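Peptidase M16 inactive domain family protein (Pseudomonas fluorescens, PDB 3GWB) is a peptidase M16 inactive domain family protein that may have metal-dependent hydrolase activity, though its own function is not established. Local coordinates at residues A130-K133 against N134-A138; A74-Q77 against G78-L82. All coordinates share one frame; numbering follows the deposited sequence.

Interaction 1 of 2, residues A130-K133 against N134-A138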
loop_
_atom_site.group_PDB
_atom_site.type_symbol
_atom_site.label_atom_id
_atom_site.label_comp_id
_atom_site.label_asym_id
_atom_site.label_seq_id
_atom_site.Cartn_x
_atom_site.Cartn_y
_atom_site.Cartn_z
ATOM N N ALA A 130 -6.888 -2.849 -21.429
ATOM C CA ALA A 130 -6.657 -4.283 -21.428
ATOM C C ALA A 130 -5.801 -4.633 -20.215
ATOM O O ALA A 130 -6.037 -5.635 -19.547
ATOM C CB ALA A 130 -5.953 -4.694 -22.717
ATOM N N ARG A 131 -4.816 -3.792 -19.925
ATOM C CA ARG A 131 -3.933 -4.031 -18.790
ATOM C C ARG A 131 -4.697 -3.943 -17.470
ATOM O O ARG A 131 -4.499 -4.765 -16.577
ATOM C CB ARG A 131 -2.792 -3.016 -18.782
ATOM C CG ARG A 131 -1.633 -3.415 -17.897
ATOM C CD ARG A 131 -0.652 -2.270 -17.698
ATOM N NE ARG A 131 -1.131 -1.304 -16.711
ATOM C CZ ARG A 131 -1.426 -0.034 -16.975
ATOM N NH1 ARG A 131 -1.296 0.444 -18.212
ATOM N NH2 ARG A 131 -1.846 0.764 -15.998
ATOM N N ILE A 132 -5.565 -2.941 -17.353
ATOM C CA ILE A 132 -6.351 -2.749 -16.137
ATOM C C ILE A 132 -7.368 -3.865 -15.943
ATOM O O ILE A 132 -7.519 -4.379 -14.832
ATOM C CB ILE A 132 -7.096 -1.391 -16.150
ATOM C CG1 ILE A 132 -6.094 -0.254 -16.355
ATOM C CG2 ILE A 132 -7.829 -1.178 -14.829
ATOM C CD1 ILE A 132 -5.002 -0.208 -15.320
ATOM N N LYS A 133 -8.070 -4.238 -17.014
ATOM C CA LYS A 133 -9.053 -5.314 -16.922
ATOM C C LYS A 133 -8.367 -6.603 -16.502
ATOM O O LYS A 133 -8.921 -7.376 -15.722
ATOM C CB LYS A 133 -9.754 -5.556 -18.260
ATOM C CG LYS A 133 -10.678 -4.441 -18.712
ATOM C CD LYS A 133 -11.537 -4.919 -19.873
ATOM C CE LYS A 133 -12.482 -3.841 -20.361
ATOM N NZ LYS A 133 -13.390 -4.363 -21.415
ATOM N N ASN A 134 -7.163 -6.832 -17.025
ATOM C CA ASN A 134 -6.398 -8.038 -16.705
ATOM C C ASN A 134 -6.062 -8.095 -15.216
ATOM O O ASN A 134 -6.158 -9.154 -14.595
ATOM C CB ASN A 134 -5.101 -8.089 -17.521
ATOM C CG ASN A 134 -4.374 -9.420 -17.383
ATOM O OD1 ASN A 134 -4.789 -10.429 -17.955
ATOM N ND2 ASN A 134 -3.294 -9.431 -16.609
ATOM N N GLN A 135 -5.670 -6.963 -14.637
ATOM C CA GLN A 135 -5.344 -6.953 -13.221
ATOM C C GLN A 135 -6.597 -6.972 -12.347
ATOM O O GLN A 135 -6.552 -7.437 -11.207
ATOM C CB GLN A 135 -4.433 -5.770 -12.875
ATOM C CG GLN A 135 -4.832 -4.436 -13.454
ATOM C CD GLN A 135 -3.770 -3.370 -13.213
ATOM O OE1 GLN A 135 -2.646 -3.469 -13.715
ATOM N NE2 GLN A 135 -4.122 -2.349 -12.437
HETATM N N MSE A 136 -7.718 -6.488 -12.878
HETATM C CA MSE A 136 -8.972 -6.513 -12.125
HETATM C C MSE A 136 -9.491 -7.951 -12.130
HETATM O O MSE A 136 -10.016 -8.438 -11.131
HETATM C CB MSE A 136 -10.018 -5.583 -12.754
HETATM C CG MSE A 136 -9.763 -4.093 -12.523
HETATM SE SE MSE A 136 -10.981 -3.020 -13.348
HETATM C CE MSE A 136 -12.277 -2.892 -12.093
ATOM N N LEU A 137 -9.344 -8.627 -13.267
ATOM C CA LEU A 137 -9.779 -10.016 -13.375
ATOM C C LEU A 137 -8.924 -10.866 -12.446
ATOM O O LEU A 137 -9.422 -11.776 -11.787
ATOM C CB LEU A 137 -9.638 -10.511 -14.815
ATOM C CG LEU A 137 -10.608 -9.897 -15.824
ATOM C CD1 LEU A 137 -10.316 -10.443 -17.210
ATOM C CD2 LEU A 137 -12.034 -10.213 -15.416
ATOM N N ALA A 138 -7.630 -10.571 -12.399
ATOM C CA ALA A 138 -6.728 -11.309 -11.523
ATOM C C ALA A 138 -7.155 -11.044 -10.083
ATOM O O ALA A 138 -7.110 -11.935 -9.227
ATOM C CB ALA A 138 -5.293 -10.849 -11.736
#

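Interaction 2 of 2, residues A74-Q77 against G78-L82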
loop_
_atom_site.group_PDB
_atom_site.type_symbol
_atom_site.label_atom_id
_atom_site.label_comp_id
_atom_site.label_asym_id
_atom_site.label_seq_id
_atom_site.Cartn_x
_atom_site.Cartn_y
_atom_site.Cartn_z
ATOM N N ALA A 74 4.515 8.855 -19.726
ATOM C CA ALA A 74 4.787 10.262 -20.002
ATOM C C ALA A 74 4.087 11.153 -18.974
ATOM O O ALA A 74 4.670 12.116 -18.467
ATOM C CB ALA A 74 4.320 10.616 -21.404
ATOM N N ILE A 75 2.835 10.832 -18.668
ATOM C CA ILE A 75 2.076 11.609 -17.694
ATOM C C ILE A 75 2.739 11.503 -16.316
ATOM O O ILE A 75 2.924 12.503 -15.620
ATOM C CB ILE A 75 0.622 11.099 -17.628
ATOM C CG1 ILE A 75 -0.070 11.359 -18.966
ATOM C CG2 ILE A 75 -0.137 11.781 -16.481
ATOM C CD1 ILE A 75 -1.422 10.668 -19.101
ATOM N N ALA A 76 3.120 10.290 -15.936
ATOM C CA ALA A 76 3.757 10.068 -14.645
ATOM C C ALA A 76 5.049 10.875 -14.489
ATOM O O ALA A 76 5.279 11.502 -13.453
ATOM C CB ALA A 76 4.044 8.592 -14.466
ATOM N N GLN A 77 5.889 10.862 -15.519
ATOM C CA GLN A 77 7.145 11.587 -15.459
ATOM C C GLN A 77 6.848 13.074 -15.450
ATOM O O GLN A 77 7.563 13.861 -14.827
ATOM C CB GLN A 77 8.030 11.226 -16.654
ATOM C CG GLN A 77 8.290 9.737 -16.782
ATOM C CD GLN A 77 9.593 9.429 -17.492
ATOM O OE1 GLN A 77 9.872 9.966 -18.568
ATOM N NE2 GLN A 77 10.400 8.554 -16.896
ATOM N N GLY A 78 5.777 13.451 -16.139
ATOM C CA GLY A 78 5.387 14.842 -16.189
ATOM C C GLY A 78 5.159 15.421 -14.805
ATOM O O GLY A 78 5.654 16.503 -14.494
ATOM N N PHE A 79 4.404 14.714 -13.967
ATOM C CA PHE A 79 4.138 15.201 -12.620
ATOM C C PHE A 79 5.424 15.146 -11.790
ATOM O O PHE A 79 5.789 16.116 -11.120
ATOM C CB PHE A 79 3.042 14.362 -11.944
ATOM C CG PHE A 79 1.650 14.611 -12.480
ATOM C CD1 PHE A 79 1.096 15.889 -12.455
ATOM C CD2 PHE A 79 0.880 13.556 -12.975
ATOM C CE1 PHE A 79 -0.212 16.117 -12.918
ATOM C CE2 PHE A 79 -0.427 13.770 -13.441
ATOM C CZ PHE A 79 -0.973 15.053 -13.412
ATOM N N GLU A 80 6.116 14.012 -11.848
ATOM C CA GLU A 80 7.356 13.835 -11.089
ATOM C C GLU A 80 8.397 14.916 -11.354
ATOM O O GLU A 80 9.044 15.406 -10.424
ATOM C CB GLU A 80 7.981 12.469 -11.394
ATOM C CG GLU A 80 7.388 11.306 -10.622
ATOM C CD GLU A 80 7.982 9.973 -11.052
ATOM O OE1 GLU A 80 9.226 9.827 -11.004
ATOM O OE2 GLU A 80 7.204 9.071 -11.441
ATOM N N GLY A 81 8.566 15.283 -12.619
ATOM C CA GLY A 81 9.550 16.293 -12.962
ATOM C C GLY A 81 9.216 17.667 -12.410
ATOM O O GLY A 81 10.066 18.557 -12.374
ATOM N N LEU A 82 7.975 17.836 -11.972
ATOM C CA LEU A 82 7.510 19.108 -11.429
ATOM C C LEU A 82 7.405 19.078 -9.905
ATOM O O LEU A 82 7.064 20.083 -9.272
ATOM C CB LEU A 82 6.144 19.450 -12.035
ATOM C CG LEU A 82 6.149 19.687 -13.549
ATOM C CD1 LEU A 82 4.724 19.826 -14.072
ATOM C CD2 LEU A 82 6.964 20.944 -13.855
HETATM O O HOH W 1 4.373 10.399 -10.936
#

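Interaction 1 of 2, residues A130-K133 against N134-A138
N134 N gives its N-H to A130 O at 3.0 Å, the first of a run of i to i+4 bonds in this middle part of the alpha-helix 126-143. The N134 side chain serves the dimer. Its ND2 bonds to Y297 O, and its OD1 takes a bond from R290 NH2, both of the second subunit.

Q135 N bonds to R131 O. The Q135 CG sits between the backbone N and the carbonyl carbon (chi1 46°). This sets Q135 CG against the carbonyls of the preceding turn, 3.0 Å from I132 O. Beyond CG the chain is extended, and the amide runs alongside two neighbours. Q135 NE2 lies 3.7 Å from I132 CD1. Q135 OE1 stands at the edge of the R131 guanidinium, near its plane, but 4.0 Å from R131 NE. The two flat groups are turned 71° apart, and the salt bridge of R131 goes to E65 instead.

M136 is a selenomethionine. M136 N bonds to I132 O at 2.9 Å. Its side chain crosses that of I132 at a slant, with M136 SE 3.9 Å from I132 CG2. Both pack on L58 of helix 55-62.

L137 N bonds to K133 O at 2.8 Å. The lysine itself is extended, with K133 NZ bonded to the carbonyls of P177 and I179. L137 CG also comes close to the same acceptor, 3.0 Å from K133 O.

Interaction 2 of 2, residues A74-Q77 against G78-L82
I75 carries CG2 anti to its own backbone N, with CG1 beside that N (chi1 -65°). F79, one turn on, holds CG beside its backbone N (chi1 -73°). The two side chains therefore run side by side and point the same way. I75 CG2 meets the ring at F79 CE2, 3.6 Å away, with CD2 a little farther off. Both residues are buried. They face helix 105-120, where I75 packs on V118 and F79 on L114.

The backbone below them is regular. G78 N bonds to A74 O. F79 N bonds to I75 O at 3.1 Å. I75 O also lies 3.5 Å from F79 CD2.

About a quarter turn round the helix, A76 and E80 form a pair linked by water. E80 N bonds to A76 O at 3.1 Å, and at 171° this bond is nearly straight. The E80 chain is extended beyond CG and runs alongside A76, with OE2 near its carbonyl. A water donates to A76 O at 2.9 Å and to E80 OE2 at 3.2 Å. A76 O thus accepts two bonds, and the water ties the carboxylate to the backbone. E80 also packs on S364 of the second subunit.

G81 N bonds to Q77 O at 2.8 Å. L82 N then bonds to F79 O, three residues back instead of four. L82 packs on P110 and A111. The pattern is that of a surface helix with one buried face, near its C-terminal part, carrying an apolar i to i+4 pair against a neighbouring helix.

Overall arrangement
Both interactions are local contacts between successive turns of an alpha-helix, but on different helices: 126-143 for interaction 1 and 72-80 for interaction 2. Their centres are about 24 Å apart and their nearest atoms about 10 Å, so they do not touch. Interaction 1 is a surface contact with one buried residue, I132. Interaction 2 is partly buried, with two. Each turns an apolar side to another helix, 55-62 in the first case and 105-120 in the second. The polar chemistry differs. In 130-138 R131, K133 and N134 bond to protein partners, N134 to the second subunit. In 74-82 a water links a carboxylate to the main chain, and the subunit contact is packing.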